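Local coordinates for alginase (Pseudoalteromonas, PDB 4Q8K), which is an alginate lyase of polysaccharide lyase family 18 that probably cleaves the seaweed polysaccharide alginate by beta-elimination, at residues A[212-217]-A[238-243]; A[219-224]-A[243-248]. All coordinates share one frame; numbering follows the deposited sequence.

In the fold
From the N terminus the chain meets 212-217 on strand 204-216, then 219-224, which leads into strand 221-228, then 238-243 at the close of strand 234-241, and finally the loop 243-248. Contact 1 closes a loop of 20 residues that includes most of a beta hairpin; contact 2 closes one of 18. Their segments alternate along the chain, so the two closures cross rather than nest. Contact 1 joins the two sheets of the fold across their interior, while contact 2 ties strand 221-228 to the loop beyond its hairpin partner. They share T243, and the amide of G219 in contact 2 donates to D242 OD2 in contact 1.

Contact 1. Residues A[212-217]-A[238-243]; sequences VKVEMS and VYVSDT. With CA (calcium ion), chain B; SO4 (sulfate ion), chain C.
V214 and V240 each set CG1 anti to the backbone N (chi1 -179° and 178°), and these two methyls reach toward one another until they meet tip to tip. The CG1 atoms lie 4.0 Å apart, a van der Waals contact between segments with no hydrogen bond from one to the other. M216 joins from the same strand as V214. Its chain runs out from the backbone and then bends at chi3 (57°), which brings the terminal methyl over against the carbonyl oxygen of V240, M216 CE lying 3.8 Å from V240 O. The same M216 CE is 4.3 Å from V240 CG1. F258 also touches this side chain, which is buried.

Past S241 the strand ends, and the next residue, D242, binds the calcium ion through OD1 at 2.4 Å. Its other oxygen, OD2, accepts hydrogen bonds from the amides of G219 and G256, which probably fix the rotation of the carboxylate. A water on the calcium ion (2.5 Å) probably also donates to T243 O, linking the metal to the next residue. D250, V252, N255 and I257 complete the site. On the face of the strand turned from V214, the hydroxyl of Y239 donates to O3 of a sulfate ion at 3.0 Å, and the ring stacks with that of Y261.

Valines and a methionine meeting between strand 204-216 of one antiparallel sheet and strand 234-241 of the other form part of the core between the two sheets, a beta sandwich consistent with the concanavalin-like jelly roll of alginate lyases.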
loop_
_atom_site.group_PDB
_atom_site.type_symbol
_atom_site.label_atom_id
_atom_site.label_comp_id
_atom_site.label_asym_id
_atom_site.label_seq_id
_atom_site.Cartn_x
_atom_site.Cartn_y
_atom_site.Cartn_z
ATOM N N VAL A 212 -8.455 8.369 2.747
ATOM C CA VAL A 212 -7.016 8.343 2.956
ATOM C C VAL A 212 -6.387 9.724 2.878
ATOM O O VAL A 212 -6.446 10.385 1.841
ATOM C CB VAL A 212 -6.308 7.441 1.903
ATOM C CG1 VAL A 212 -4.809 7.354 2.200
ATOM C CG2 VAL A 212 -6.923 6.057 1.861
ATOM N N LYS A 213 -5.765 10.146 3.974
ATOM C CA LYS A 213 -4.999 11.390 3.977
ATOM C C LYS A 213 -3.517 11.040 3.981
ATOM O O LYS A 213 -3.088 10.149 4.712
ATOM C CB LYS A 213 -5.371 12.251 5.187
ATOM C CG LYS A 213 -4.593 13.553 5.315
ATOM C CD LYS A 213 -5.018 14.328 6.565
ATOM C CE LYS A 213 -4.139 15.556 6.787
ATOM N NZ LYS A 213 -4.568 16.387 7.955
ATOM N N VAL A 214 -2.733 11.716 3.151
ATOM C CA VAL A 214 -1.311 11.415 3.075
ATOM C C VAL A 214 -0.499 12.669 3.343
ATOM O O VAL A 214 -0.726 13.702 2.728
ATOM C CB VAL A 214 -0.917 10.818 1.698
ATOM C CG1 VAL A 214 0.566 10.502 1.663
ATOM C CG2 VAL A 214 -1.734 9.556 1.392
ATOM N N GLU A 215 0.420 12.579 4.299
ATOM C CA GLU A 215 1.355 13.660 4.576
ATOM C C GLU A 215 2.745 13.058 4.450
ATOM O O GLU A 215 3.088 12.125 5.178
ATOM C CB GLU A 215 1.148 14.207 5.985
ATOM C CG GLU A 215 -0.222 14.818 6.236
ATOM C CD GLU A 215 -0.498 14.990 7.719
ATOM O OE1 GLU A 215 -0.142 16.054 8.267
ATOM O OE2 GLU A 215 -1.047 14.053 8.345
ATOM N N MET A 216 3.536 13.560 3.507
ATOM C CA MET A 216 4.828 12.940 3.223
ATOM C C MET A 216 5.802 13.922 2.587
ATOM O O MET A 216 5.410 14.756 1.771
ATOM C CB MET A 216 4.649 11.719 2.309
ATOM C CG MET A 216 5.943 10.997 1.939
ATOM S SD MET A 216 5.727 9.249 1.500
ATOM C CE MET A 216 4.544 9.359 0.150
ATOM N N SER A 217 7.076 13.793 2.951
ATOM C CA SER A 217 8.138 14.618 2.378
ATOM C C SER A 217 8.233 14.485 0.865
ATOM O O SER A 217 7.981 13.416 0.305
ATOM C CB SER A 217 9.489 14.213 2.967
ATOM O OG SER A 217 9.450 14.206 4.378
ATOM N N VAL A 238 -1.249 -0.374 -4.859
ATOM C CA VAL A 238 -1.670 1.016 -5.008
ATOM C C VAL A 238 -0.587 1.888 -4.408
ATOM O O VAL A 238 -0.164 1.660 -3.264
ATOM C CB VAL A 238 -2.989 1.298 -4.284
ATOM C CG1 VAL A 238 -3.389 2.758 -4.443
ATOM C CG2 VAL A 238 -4.091 0.379 -4.814
ATOM N N TYR A 239 -0.141 2.886 -5.173
ATOM C CA TYR A 239 1.000 3.713 -4.767
ATOM C C TYR A 239 0.629 5.168 -4.571
ATOM O O TYR A 239 -0.255 5.709 -5.239
ATOM C CB TYR A 239 2.089 3.732 -5.840
ATOM C CG TYR A 239 2.741 2.424 -6.203
ATOM C CD1 TYR A 239 2.067 1.481 -6.960
ATOM C CD2 TYR A 239 4.064 2.157 -5.828
ATOM C CE1 TYR A 239 2.663 0.298 -7.324
ATOM C CE2 TYR A 239 4.674 0.965 -6.195
ATOM C CZ TYR A 239 3.969 0.043 -6.933
ATOM O OH TYR A 239 4.557 -1.143 -7.304
ATOM N N VAL A 240 1.370 5.806 -3.679
ATOM C CA VAL A 240 1.408 7.252 -3.575
ATOM C C VAL A 240 2.893 7.620 -3.717
ATOM O O VAL A 240 3.718 7.237 -2.891
ATOM C CB VAL A 240 0.836 7.751 -2.240
ATOM C CG1 VAL A 240 0.927 9.268 -2.151
ATOM C CG2 VAL A 240 -0.612 7.293 -2.078
ATOM N N SER A 241 3.226 8.335 -4.787
ATOM C CA SER A 241 4.596 8.311 -5.300
ATOM C C SER A 241 5.030 9.640 -5.908
ATOM O O SER A 241 4.324 10.206 -6.739
ATOM C CB SER A 241 4.704 7.198 -6.354
ATOM O OG SER A 241 5.957 7.189 -7.004
ATOM N N ASP A 242 6.214 10.112 -5.523
ATOM C CA ASP A 242 6.712 11.402 -6.002
ATOM C C ASP A 242 8.005 11.197 -6.786
ATOM O O ASP A 242 9.033 11.775 -6.452
ATOM C CB ASP A 242 6.919 12.373 -4.826
ATOM C CG ASP A 242 7.253 13.798 -5.273
ATOM O OD1 ASP A 242 7.082 14.095 -6.467
ATOM O OD2 ASP A 242 7.684 14.624 -4.436
ATOM N N THR A 243 7.950 10.360 -7.815
ATOM C CA THR A 243 9.144 10.002 -8.584
ATOM C C THR A 243 9.081 10.455 -10.034
ATOM O O THR A 243 8.083 11.024 -10.484
ATOM C CB THR A 243 9.371 8.480 -8.631
ATOM O OG1 THR A 243 8.434 7.897 -9.546
ATOM C CG2 THR A 243 9.220 7.858 -7.243
HETATM CA CA CA B . 5.813 14.480 -8.431
HETATM S S SO4 C . 8.194 -0.596 -8.481
HETATM O O1 SO4 C . 7.786 0.793 -8.413
HETATM O O2 SO4 C . 9.648 -0.706 -8.407
HETATM O O3 SO4 C . 7.581 -1.274 -7.336
HETATM O O4 SO4 C . 7.718 -1.206 -9.722
HETATM O O HOH W 1 5.718 12.161 -9.373
#

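Contact 2. Residues A[219-224]-A[243-248]; sequences GGKTII and TDESGF. With SO4 (sulfate ion), chain C.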
loop_
_atom_site.group_PDB
_atom_site.type_symbol
_atom_site.label_atom_id
_atom_site.label_comp_id
_atom_site.label_asym_id
_atom_site.label_seq_id
_atom_site.Cartn_x
_atom_site.Cartn_y
_atom_site.Cartn_z
ATOM N N GLY A 219 9.409 13.624 -2.650
ATOM C CA GLY A 219 10.179 12.504 -3.164
ATOM C C GLY A 219 9.788 11.165 -2.566
ATOM O O GLY A 219 10.272 10.120 -3.006
ATOM N N GLY A 220 8.908 11.192 -1.569
ATOM C CA GLY A 220 8.481 9.964 -0.920
ATOM C C GLY A 220 7.692 9.051 -1.853
ATOM O O GLY A 220 7.046 9.516 -2.802
ATOM N N LYS A 221 7.762 7.746 -1.602
ATOM C CA LYS A 221 6.994 6.759 -2.363
ATOM C C LYS A 221 6.563 5.616 -1.449
ATOM O O LYS A 221 7.400 4.971 -0.803
ATOM C CB LYS A 221 7.834 6.206 -3.508
ATOM C CG LYS A 221 7.203 5.033 -4.263
ATOM C CD LYS A 221 8.066 4.675 -5.448
ATOM C CE LYS A 221 7.514 3.490 -6.213
ATOM N NZ LYS A 221 8.361 3.140 -7.403
ATOM N N THR A 222 5.261 5.353 -1.403
ATOM C CA THR A 222 4.769 4.286 -0.538
ATOM C C THR A 222 3.713 3.443 -1.234
ATOM O O THR A 222 3.063 3.902 -2.180
ATOM C CB THR A 222 4.153 4.845 0.750
ATOM O OG1 THR A 222 3.675 3.753 1.555
ATOM C CG2 THR A 222 3.000 5.793 0.428
ATOM N N ILE A 223 3.570 2.204 -0.771
ATOM C CA ILE A 223 2.456 1.351 -1.186
ATOM C C ILE A 223 1.444 1.328 -0.041
ATOM O O ILE A 223 1.789 0.987 1.094
ATOM C CB ILE A 223 2.934 -0.084 -1.529
ATOM C CG1 ILE A 223 3.916 -0.066 -2.709
ATOM C CG2 ILE A 223 1.740 -1.010 -1.857
ATOM C CD1 ILE A 223 4.575 -1.405 -2.940
ATOM N N ILE A 224 0.194 1.699 -0.332
ATOM C CA ILE A 224 -0.807 1.873 0.730
ATOM C C ILE A 224 -1.849 0.754 0.745
ATOM O O ILE A 224 -2.644 0.652 1.674
ATOM C CB ILE A 224 -1.539 3.248 0.668
ATOM C CG1 ILE A 224 -2.362 3.392 -0.615
ATOM C CG2 ILE A 224 -0.557 4.424 0.810
ATOM C CD1 ILE A 224 -3.243 4.615 -0.611
ATOM N N THR A 243 7.950 10.360 -7.815
ATOM C CA THR A 243 9.144 10.002 -8.584
ATOM C C THR A 243 9.081 10.455 -10.034
ATOM O O THR A 243 8.083 11.024 -10.484
ATOM C CB THR A 243 9.371 8.480 -8.631
ATOM O OG1 THR A 243 8.434 7.897 -9.546
ATOM C CG2 THR A 243 9.220 7.858 -7.243
ATOM N N ASP A 244 10.153 10.163 -10.766
ATOM C CA ASP A 244 10.246 10.498 -12.184
ATOM C C ASP A 244 9.785 9.345 -13.067
ATOM O O ASP A 244 9.999 9.370 -14.280
ATOM C CB ASP A 244 11.695 10.854 -12.547
ATOM C CG ASP A 244 11.875 12.318 -12.912
ATOM O OD1 ASP A 244 10.898 13.086 -12.837
ATOM O OD2 ASP A 244 13.016 12.703 -13.263
ATOM N N GLU A 245 9.167 8.322 -12.476
ATOM C CA GLU A 245 8.687 7.215 -13.294
ATOM C C GLU A 245 7.656 7.761 -14.259
ATOM O O GLU A 245 6.715 8.439 -13.846
ATOM C CB GLU A 245 8.070 6.093 -12.460
ATOM C CG GLU A 245 7.434 5.012 -13.336
ATOM C CD GLU A 245 6.921 3.812 -12.559
ATOM O OE1 GLU A 245 6.137 3.038 -13.149
ATOM O OE2 GLU A 245 7.308 3.637 -11.377
ATOM N N SER A 246 7.833 7.479 -15.545
ATOM C CA SER A 246 6.929 8.020 -16.554
ATOM C C SER A 246 5.598 7.265 -16.607
ATOM O O SER A 246 5.493 6.134 -16.134
ATOM C CB SER A 246 7.590 8.013 -17.938
ATOM O OG SER A 246 7.907 6.694 -18.360
ATOM N N GLY A 247 4.588 7.906 -17.187
ATOM C CA GLY A 247 3.311 7.266 -17.436
ATOM C C GLY A 247 2.160 7.716 -16.557
ATOM O O GLY A 247 1.055 7.187 -16.686
ATOM N N PHE A 248 2.399 8.694 -15.687
ATOM C CA PHE A 248 1.371 9.167 -14.763
ATOM C C PHE A 248 1.057 10.645 -15.004
ATOM O O PHE A 248 1.668 11.274 -15.869
ATOM C CB PHE A 248 1.803 8.919 -13.306
ATOM C CG PHE A 248 2.298 7.511 -13.050
ATOM C CD1 PHE A 248 1.486 6.422 -13.317
ATOM C CD2 PHE A 248 3.573 7.279 -12.556
ATOM C CE1 PHE A 248 1.929 5.134 -13.094
ATOM C CE2 PHE A 248 4.022 5.984 -12.334
ATOM C CZ PHE A 248 3.192 4.907 -12.595
HETATM S S SO4 C . 8.194 -0.596 -8.481
HETATM O O1 SO4 C . 7.786 0.793 -8.413
HETATM O O2 SO4 C . 9.648 -0.706 -8.407
HETATM O O3 SO4 C . 7.581 -1.274 -7.336
HETATM O O4 SO4 C . 7.718 -1.206 -9.722
HETATM O O HOH W 2 7.372 5.392 -9.115
#
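K221 and T243 touch through carbon alone, K221 CD against the methyl CG2 of T243 at 3.8 Å. The lysine chain is fully extended and passes obliquely by the threonine. Y239 and Y261 also touch the lysine, so its aliphatic length is buried while the ammonium is carried beyond it to polar partners.

Hydrogen bonds gather at that ammonium and at one water. K221 NZ donates at 2.6 Å to O1 of the sulfate ion that also meets Y239, an ion probably from the crystallisation liquor. The same NZ donates to the water at 3.0 Å. This water gives a proton to E245 OE2 at 2.9 Å and lies 2.8 Å from T243 OG1, with which it is hydrogen-bonded too, so that it joins all three side chains. Within the loop, T243 OG1 sits between the backbone N and the carbonyl carbon (chi1 75°), from where it accepts from E245 N at 3.1 Å in a nearly straight bond (165°).

Charge probably adds a looser attraction. K221 NZ and E245 OE2 are 4.1 Å apart, beyond a salt bridge, whereas E245 OE1 forms salt bridges with R263 and K273. A methionine in place of K221 would probably leave the sulfate without its ammonium partner and the bridging water short of a donor.

The bond from E245 N to T243 OG1 defines an ST turn, which here lies beside the sulfate site made by K221 and Y239, in the loop that joins strands 234-241 and 257-265.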